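Local coordinates for protein 3-keto-5-aminohexanoate cleavage enzyme (Burkholderia xenovorans LB400, PDB 3E49) that probably cleaves 3-keto-5-aminohexanoate or a related beta-keto acid, as a zinc-dependent TIM-barrel enzyme of the beta-keto acid cleavage family, at residues S90-T103 and F148-C162. Residues are numbered along the deposited sequence; the frame is centred on the assembly and turned at random.
Sequences SPHMTVEERLRPAT and FKNTFADIEFILKTC
The Phe148 ring lies between Pro91 and the side chain of Arg98. Pro91 CG sits over one ring face, 4.2 Å from the Phe148 centroid in a CH-pi contact. Arg98 meets the same ring through NE, 3.7 Å from Phe148 CE1, with guanidinium and ring planes almost perpendicular (86°). A bend at chi3 (77°) turns the arginine chain toward 148-150, where the Lys149 carbonyl oxygen lies over a guanidinium face and NH2 makes at most a weak, doubtful hydrogen bond to OD1 in one of two Asn150 conformers (2.7 Å). Further along, Leu99 divides its branches: CD1 touches the edge of the Phe157 ring (3.4 Å to CE2) and also packs on Ile158, while CD2 reaches Cys162 SG at 3.3 Å. Val95 CG2 rests against the Asp154 carboxylate, which Lys149 holds by a salt bridge; Lys149 also bridges to Asp145 of a neighbouring subunit. The Phe148 side chain is about 8 Å from the zinc ion. Helical segments 95-103 and 152-162 run side by side, axes 10.8 Å apart at closest approach and 21° from parallel, as outer helices of a beta/alpha barrel do. Beneath them, Ile158 packs on parallel strands 109-113 and 168-173.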
ATOM      1  N   SER A  90      16.230 -29.747  -5.400  1.00 59.74           N
ATOM      2  CA  SER A  90      15.248 -30.230  -4.458  1.00 60.60           C
ATOM      3  C   SER A  90      15.567 -29.688  -3.058  1.00 61.61           C
ATOM      4  O   SER A  90      16.730 -29.761  -2.603  1.00 60.77           O
ATOM      5  CB  SER A  90      15.228 -31.762  -4.446  1.00 60.91           C
ATOM      6  OG  SER A  90      14.373 -32.271  -3.436  1.00 63.32           O
ATOM      7  N   PRO A  91      14.546 -29.081  -2.392  1.00 62.83           N
ATOM      8  CA  PRO A  91      14.688 -28.680  -0.972  1.00 62.13           C
ATOM      9  C   PRO A  91      15.063 -29.865  -0.027  1.00 62.01           C
ATOM     10  O   PRO A  91      15.491 -29.651   1.116  1.00 62.45           O
ATOM     11  CB  PRO A  91      13.304 -28.095  -0.622  1.00 62.53           C
ATOM     12  CG  PRO A  91      12.703 -27.666  -1.970  1.00 63.46           C
ATOM     13  CD  PRO A  91      13.243 -28.661  -2.969  1.00 63.23           C
ATOM     14  N   HIS A  92      14.909 -31.096  -0.506  1.00 60.85           N
ATOM     15  CA  HIS A  92      15.293 -32.285   0.271  1.00 60.06           C
ATOM     16  C   HIS A  92      16.853 -32.430   0.298  1.00 59.85           C
ATOM     17  O   HIS A  92      17.439 -32.807   1.332  1.00 60.82           O
ATOM     18  CB  HIS A  92      14.558 -33.540  -0.295  1.00 60.72           C
ATOM     19  CG  HIS A  92      13.050 -33.412  -0.309  1.00 62.86           C
ATOM     20  ND1 HIS A  92      12.261 -33.732   0.779  1.00 65.15           N
ATOM     21  CD2 HIS A  92      12.193 -32.971  -1.267  1.00 64.81           C
ATOM     22  CE1 HIS A  92      10.990 -33.506   0.489  1.00 61.84           C
ATOM     23  NE2 HIS A  92      10.919 -33.035  -0.742  1.00 57.85           N
HETATM   24  N   MSE A  93      17.488 -32.028  -0.816  1.00 57.53           N
HETATM   25  CA  MSE A  93      18.942 -32.136  -0.974  0.50 55.47           C
HETATM   26  C   MSE A  93      19.745 -31.248  -0.035  1.00 57.55           C
HETATM   27  O   MSE A  93      19.194 -30.357   0.599  1.00 57.39           O
HETATM   28  CB  MSE A  93      19.328 -31.781  -2.389  0.50 54.36           C
HETATM   29  CG  MSE A  93      18.792 -32.717  -3.392  0.50 51.37           C
HETATM   30 SE   MSE A  93      19.081 -31.904  -5.060  0.38 41.21          SE
HETATM   31  CE  MSE A  93      18.340 -33.266  -6.146  0.50 44.63           C
ATOM     32  N   THR A  94      21.059 -31.519   0.054  1.00 58.79           N
ATOM     33  CA  THR A  94      22.028 -30.799   0.919  1.00 59.71           C
ATOM     34  C   THR A  94      22.811 -29.677   0.183  1.00 62.22           C
ATOM     35  O   THR A  94      22.717 -29.570  -1.039  1.00 63.67           O
ATOM     36  CB  THR A  94      23.033 -31.778   1.424  1.00 59.76           C
ATOM     37  OG1 THR A  94      23.701 -32.344   0.289  1.00 60.58           O
ATOM     38  CG2 THR A  94      22.314 -32.886   2.241  1.00 60.43           C
ATOM     39  N   VAL A  95      23.644 -28.903   0.897  1.00 62.91           N
ATOM     40  CA  VAL A  95      24.316 -27.691   0.304  1.00 62.32           C
ATOM     41  C   VAL A  95      25.506 -27.826  -0.665  1.00 62.33           C
ATOM     42  O   VAL A  95      25.597 -27.069  -1.649  1.00 62.33           O
ATOM     43  CB  VAL A  95      24.745 -26.665   1.413  1.00 63.40           C
ATOM     44  CG1 VAL A  95      25.596 -25.512   0.805  1.00 61.09           C
ATOM     45  CG2 VAL A  95      23.490 -26.129   2.182  1.00 63.28           C
ATOM     46  N   GLU A  96      26.444 -28.714  -0.379  1.00 61.51           N
ATOM     47  CA  GLU A  96      27.587 -28.917  -1.292  1.00 60.82           C
ATOM     48  C   GLU A  96      27.087 -29.502  -2.605  1.00 59.22           C
ATOM     49  O   GLU A  96      27.505 -29.107  -3.688  1.00 58.47           O
ATOM     50  CB  GLU A  96      28.606 -29.885  -0.673  1.00 61.44           C
ATOM     51  N   GLU A  97      26.172 -30.454  -2.476  1.00 58.89           N
ATOM     52  CA  GLU A  97      25.591 -31.130  -3.617  1.00 58.79           C
ATOM     53  C   GLU A  97      24.771 -30.147  -4.443  1.00 57.56           C
ATOM     54  O   GLU A  97      24.679 -30.266  -5.671  1.00 56.76           O
ATOM     55  CB  GLU A  97      24.704 -32.290  -3.141  1.00 58.00           C
ATOM     56  N   ARG A  98      24.150 -29.196  -3.744  1.00 55.80           N
ATOM     57  CA  ARG A  98      23.331 -28.177  -4.391  1.00 54.23           C
ATOM     58  C   ARG A  98      24.160 -27.305  -5.339  1.00 48.84           C
ATOM     59  O   ARG A  98      23.719 -27.026  -6.447  1.00 47.40           O
ATOM     60  CB  ARG A  98      22.554 -27.352  -3.344  1.00 54.57           C
ATOM     61  CG  ARG A  98      21.210 -27.990  -2.967  1.00 57.73           C
ATOM     62  CD  ARG A  98      20.589 -27.456  -1.661  1.00 58.29           C
ATOM     63  NE  ARG A  98      19.964 -26.135  -1.801  1.00 66.38           N
ATOM     64  CZ  ARG A  98      20.502 -24.966  -1.435  1.00 67.62           C
ATOM     65  NH1 ARG A  98      21.711 -24.893  -0.876  1.00 69.07           N
ATOM     66  NH2 ARG A  98      19.814 -23.846  -1.626  1.00 67.15           N
ATOM     67  N   LEU A  99      25.369 -26.942  -4.929  1.00 44.74           N
ATOM     68  CA  LEU A  99      26.231 -26.082  -5.744  1.00 43.80           C
ATOM     69  C   LEU A  99      27.069 -26.709  -6.838  1.00 41.75           C
ATOM     70  O   LEU A  99      27.660 -25.985  -7.638  1.00 39.45           O
ATOM     71  CB  LEU A  99      27.176 -25.288  -4.841  1.00 45.30           C
ATOM     72  CG  LEU A  99      26.723 -23.914  -4.347  1.00 50.98           C
ATOM     73  CD1 LEU A  99      27.674 -23.404  -3.260  1.00 52.65           C
ATOM     74  CD2 LEU A  99      26.680 -22.929  -5.541  1.00 50.65           C
ATOM     75  N   ARG A 100      27.136 -28.030  -6.924  1.00 42.12           N
ATOM     76  CA  ARG A 100      28.029 -28.625  -7.934  1.00 42.73           C
ATOM     77  C   ARG A 100      27.805 -28.219  -9.389  1.00 38.94           C
ATOM     78  O   ARG A 100      28.757 -27.927 -10.103  1.00 38.55           O
ATOM     79  CB  ARG A 100      28.104 -30.145  -7.798  1.00 42.77           C
ATOM     80  CG  ARG A 100      28.883 -30.574  -6.579  1.00 47.65           C
ATOM     81  CD  ARG A 100      29.356 -32.021  -6.704  1.00 49.23           C
ATOM     82  NE  ARG A 100      30.076 -32.463  -5.500  1.00 55.96           N
ATOM     83  CZ  ARG A 100      29.565 -33.212  -4.524  1.00 56.85           C
ATOM     84  NH1 ARG A 100      28.311 -33.649  -4.573  1.00 62.81           N
ATOM     85  NH2 ARG A 100      30.327 -33.533  -3.485  1.00 58.12           N
ATOM     86  N   PRO A 101      26.554 -28.235  -9.856  1.00 36.51           N
ATOM     87  CA  PRO A 101      26.313 -27.822 -11.231  1.00 35.63           C
ATOM     88  C   PRO A 101      26.783 -26.395 -11.557  1.00 34.51           C
ATOM     89  O   PRO A 101      27.473 -26.188 -12.556  1.00 34.70           O
ATOM     90  CB  PRO A 101      24.785 -27.962 -11.368  1.00 35.24           C
ATOM     91  CG  PRO A 101      24.434 -28.999 -10.385  1.00 34.06           C
ATOM     92  CD  PRO A 101      25.320 -28.719  -9.221  1.00 35.84           C
ATOM     93  N   ALA A 102      26.445 -25.442 -10.700  1.00 34.38           N
ATOM     94  CA  ALA A 102      26.805 -24.054 -10.912  1.00 33.90           C
ATOM     95  C   ALA A 102      28.312 -23.874 -10.838  1.00 36.04           C
ATOM     96  O   ALA A 102      28.913 -23.191 -11.683  1.00 33.54           O
ATOM     97  CB  ALA A 102      26.122 -23.186  -9.854  1.00 33.91           C
ATOM     98  N   THR A 103      28.916 -24.492  -9.816  1.00 38.14           N
ATOM     99  CA  THR A 103      30.369 -24.369  -9.608  1.00 40.39           C
ATOM    100  C   THR A 103      31.136 -25.073 -10.718  1.00 38.85           C
ATOM    101  O   THR A 103      32.182 -24.587 -11.128  1.00 41.05           O
ATOM    102  CB  THR A 103      30.818 -24.818  -8.184  1.00 40.48           C
ATOM    103  OG1 THR A 103      30.273 -26.094  -7.888  1.00 48.31           O
ATOM    104  CG2 THR A 103      30.294 -23.868  -7.118  1.00 44.24           C
ATOM    105  N   PHE A 148      13.709 -25.663   3.746  1.00 37.77           N
ATOM    106  CA  PHE A 148      14.584 -25.377   2.627  1.00 41.21           C
ATOM    107  C   PHE A 148      15.626 -24.436   3.243  1.00 40.17           C
ATOM    108  O   PHE A 148      15.329 -23.280   3.509  1.00 39.23           O
ATOM    109  CB  PHE A 148      13.839 -24.723   1.461  1.00 45.19           C
ATOM    110  CG  PHE A 148      14.668 -24.604   0.188  1.00 52.96           C
ATOM    111  CD1 PHE A 148      15.620 -25.577  -0.147  1.00 59.95           C
ATOM    112  CD2 PHE A 148      14.419 -23.585  -0.735  1.00 59.94           C
ATOM    113  CE1 PHE A 148      16.344 -25.502  -1.337  1.00 61.57           C
ATOM    114  CE2 PHE A 148      15.135 -23.515  -1.943  1.00 61.27           C
ATOM    115  CZ  PHE A 148      16.098 -24.474  -2.236  1.00 59.90           C
ATOM    116  N   LYS A 149      16.812 -24.971   3.514  1.00 39.21           N
ATOM    117  CA  LYS A 149      17.871 -24.243   4.196  1.00 38.75           C
ATOM    118  C   LYS A 149      18.730 -23.403   3.268  1.00 35.90           C
ATOM    119  O   LYS A 149      19.287 -23.903   2.320  1.00 36.46           O
ATOM    120  CB  LYS A 149      18.771 -25.215   4.988  1.00 39.64           C
ATOM    121  CG  LYS A 149      20.095 -24.596   5.534  1.00 42.20           C
ATOM    122  CD  LYS A 149      20.953 -25.615   6.356  1.00 41.13           C
ATOM    123  CE  LYS A 149      22.248 -24.993   6.914  1.00 42.39           C
ATOM    124  NZ  LYS A 149      23.251 -24.646   5.852  1.00 41.99           N
ATOM    125  N   ASN A 150      18.773 -22.107   3.554  1.00 33.11           N
ATOM    126  CA  ASN A 150      19.537 -21.125   2.822  0.50 31.21           C
ATOM    127  C   ASN A 150      19.967 -20.075   3.860  1.00 31.31           C
ATOM    128  O   ASN A 150      19.389 -18.993   3.882  1.00 28.14           O
ATOM    129  CB  ASN A 150      18.616 -20.463   1.793  0.50 31.78           C
ATOM    130  CG  ASN A 150      18.214 -21.391   0.653  0.50 30.24           C
ATOM    131  OD1 ASN A 150      19.046 -21.738  -0.182  0.50 33.28           O
ATOM    132  ND2 ASN A 150      16.923 -21.721   0.563  0.50 27.81           N
ATOM    133  N   THR A 151      20.909 -20.402   4.745  1.00 30.55           N
ATOM    134  CA  THR A 151      21.352 -19.518   5.810  1.00 29.50           C
ATOM    135  C   THR A 151      22.176 -18.334   5.303  1.00 27.93           C
ATOM    136  O   THR A 151      22.607 -18.297   4.154  1.00 28.25           O
ATOM    137  CB  THR A 151      22.212 -20.281   6.862  1.00 29.25           C
ATOM    138  OG1 THR A 151      23.404 -20.747   6.240  1.00 29.23           O
ATOM    139  CG2 THR A 151      21.432 -21.464   7.491  1.00 29.04           C
ATOM    140  N   PHE A 152      22.401 -17.370   6.184  1.00 28.91           N
ATOM    141  CA  PHE A 152      23.269 -16.238   5.831  1.00 29.64           C
ATOM    142  C   PHE A 152      24.679 -16.684   5.406  1.00 30.48           C
ATOM    143  O   PHE A 152      25.281 -16.098   4.488  1.00 30.51           O
ATOM    144  CB  PHE A 152      23.264 -15.207   6.970  1.00 30.81           C
ATOM    145  CG  PHE A 152      21.966 -14.458   7.084  1.00 27.73           C
ATOM    146  CD1 PHE A 152      21.617 -13.565   6.082  1.00 26.47           C
ATOM    147  CD2 PHE A 152      21.101 -14.632   8.171  1.00 29.01           C
ATOM    148  CE1 PHE A 152      20.447 -12.862   6.127  1.00 32.89           C
ATOM    149  CE2 PHE A 152      19.911 -13.938   8.229  1.00 27.88           C
ATOM    150  CZ  PHE A 152      19.575 -13.048   7.185  1.00 26.98           C
ATOM    151  N   ALA A 153      25.191 -17.746   6.030  1.00 30.73           N
ATOM    152  CA  ALA A 153      26.483 -18.327   5.634  1.00 29.33           C
ATOM    153  C   ALA A 153      26.407 -18.991   4.276  1.00 28.87           C
ATOM    154  O   ALA A 153      27.306 -18.809   3.437  1.00 28.21           O
ATOM    155  CB  ALA A 153      27.009 -19.319   6.696  1.00 28.85           C
ATOM    156  N   ASP A 154      25.350 -19.761   4.040  1.00 29.03           N
ATOM    157  CA  ASP A 154      25.134 -20.413   2.752  1.00 29.84           C
ATOM    158  C   ASP A 154      25.117 -19.398   1.610  1.00 30.53           C
ATOM    159  O   ASP A 154      25.768 -19.570   0.579  1.00 30.22           O
ATOM    160  CB  ASP A 154      23.782 -21.143   2.731  1.00 30.83           C
ATOM    161  CG  ASP A 154      23.728 -22.367   3.656  1.00 36.73           C
ATOM    162  OD1 ASP A 154      24.790 -22.938   3.993  1.00 42.33           O
ATOM    163  OD2 ASP A 154      22.601 -22.761   4.036  1.00 42.15           O
ATOM    164  N   ILE A 155      24.362 -18.322   1.801  1.00 28.49           N
ATOM    165  CA  ILE A 155      24.226 -17.307   0.747  1.00 28.11           C
ATOM    166  C   ILE A 155      25.558 -16.623   0.494  1.00 27.94           C
ATOM    167  O   ILE A 155      25.946 -16.472  -0.645  1.00 26.56           O
ATOM    168  CB  ILE A 155      23.123 -16.281   1.073  1.00 29.33           C
ATOM    169  CG1 ILE A 155      21.747 -16.991   1.178  1.00 26.45           C
ATOM    170  CG2 ILE A 155      23.116 -15.188   0.030  1.00 24.96           C
ATOM    171  CD1 ILE A 155      20.723 -16.208   1.994  1.00 28.33           C
ATOM    172  N   GLU A 156      26.246 -16.237   1.557  1.00 29.95           N
ATOM    173  CA  GLU A 156      27.569 -15.648   1.436  1.00 33.08           C
ATOM    174  C   GLU A 156      28.505 -16.589   0.659  1.00 32.05           C
ATOM    175  O   GLU A 156      29.256 -16.169  -0.210  1.00 29.89           O
ATOM    176  CB  GLU A 156      28.136 -15.373   2.826  1.00 33.58           C
ATOM    177  CG  GLU A 156      29.450 -14.604   2.798  1.00 35.77           C
ATOM    178  CD  GLU A 156      30.022 -14.351   4.195  1.00 38.65           C
ATOM    179  OE1 GLU A 156      29.287 -14.480   5.217  1.00 40.61           O
ATOM    180  OE2 GLU A 156      31.213 -14.001   4.265  1.00 48.61           O
ATOM    181  N   PHE A 157      28.434 -17.883   0.964  1.00 32.40           N
ATOM    182  CA  PHE A 157      29.268 -18.865   0.277  1.00 32.44           C
ATOM    183  C   PHE A 157      28.965 -18.927  -1.206  1.00 32.31           C
ATOM    184  O   PHE A 157      29.882 -18.917  -2.043  1.00 30.97           O
ATOM    185  CB  PHE A 157      29.107 -20.240   0.936  1.00 34.37           C
ATOM    186  CG  PHE A 157      29.997 -21.281   0.345  1.00 34.60           C
ATOM    187  CD1 PHE A 157      31.312 -21.389   0.758  1.00 39.38           C
ATOM    188  CD2 PHE A 157      29.545 -22.096  -0.678  1.00 35.84           C
ATOM    189  CE1 PHE A 157      32.149 -22.335   0.187  1.00 38.53           C
ATOM    190  CE2 PHE A 157      30.373 -23.041  -1.258  1.00 40.01           C
ATOM    191  CZ  PHE A 157      31.677 -23.168  -0.815  1.00 39.26           C
ATOM    192  N   ILE A 158      27.681 -18.980  -1.558  1.00 33.18           N
ATOM    193  CA  ILE A 158      27.288 -19.028  -2.976  1.00 31.14           C
ATOM    194  C   ILE A 158      27.729 -17.750  -3.708  1.00 30.89           C
ATOM    195  O   ILE A 158      28.266 -17.799  -4.816  1.00 31.41           O
ATOM    196  CB  ILE A 158      25.761 -19.237  -3.103  1.00 32.14           C
ATOM    197  CG1 ILE A 158      25.379 -20.599  -2.519  1.00 33.07           C
ATOM    198  CG2 ILE A 158      25.331 -19.148  -4.557  1.00 31.86           C
ATOM    199  CD1 ILE A 158      23.911 -20.789  -2.207  1.00 28.12           C
ATOM    200  N   LEU A 159      27.546 -16.603  -3.074  1.00 30.16           N
ATOM    201  CA  LEU A 159      27.888 -15.342  -3.726  1.00 30.48           C
ATOM    202  C   LEU A 159      29.370 -15.293  -4.017  1.00 33.32           C
ATOM    203  O   LEU A 159      29.783 -14.867  -5.095  1.00 33.13           O
ATOM    204  CB  LEU A 159      27.503 -14.137  -2.848  1.00 30.00           C
ATOM    205  CG  LEU A 159      26.015 -13.851  -2.637  1.00 29.29           C
ATOM    206  CD1 LEU A 159      25.781 -12.788  -1.538  1.00 31.61           C
ATOM    207  CD2 LEU A 159      25.368 -13.445  -3.971  1.00 32.10           C
ATOM    208  N   LYS A 160      30.169 -15.710  -3.044  1.00 34.92           N
ATOM    209  CA  LYS A 160      31.625 -15.689  -3.207  1.00 35.88           C
ATOM    210  C   LYS A 160      32.077 -16.709  -4.226  1.00 36.29           C
ATOM    211  O   LYS A 160      32.830 -16.381  -5.144  1.00 36.09           O
ATOM    212  CB  LYS A 160      32.309 -15.955  -1.857  1.00 35.71           C
ATOM    213  CG  LYS A 160      33.822 -16.096  -1.924  1.00 37.06           C
ATOM    214  N   THR A 161      31.587 -17.937  -4.088  1.00 35.84           N
ATOM    215  CA  THR A 161      32.023 -19.033  -4.950  1.00 36.93           C
ATOM    216  C   THR A 161      31.604 -18.879  -6.402  1.00 36.53           C
ATOM    217  O   THR A 161      32.455 -18.780  -7.312  1.00 35.22           O
ATOM    218  CB  THR A 161      31.550 -20.371  -4.347  1.00 36.35           C
ATOM    219  OG1 THR A 161      32.117 -20.469  -3.034  1.00 36.88           O
ATOM    220  CG2 THR A 161      32.027 -21.532  -5.160  1.00 36.34           C
ATOM    221  N   CYS A 162      30.300 -18.822  -6.627  1.00 35.33           N
ATOM    222  CA  CYS A 162      29.780 -18.668  -7.984  1.00 36.19           C
ATOM    223  C   CYS A 162      30.130 -17.291  -8.529  1.00 34.06           C
ATOM    224  O   CYS A 162      30.490 -17.160  -9.682  1.00 33.42           O
ATOM    225  CB  CYS A 162      28.268 -18.929  -8.018  1.00 36.34           C
ATOM    226  SG  CYS A 162      27.864 -20.614  -7.606  1.00 43.13           S
TER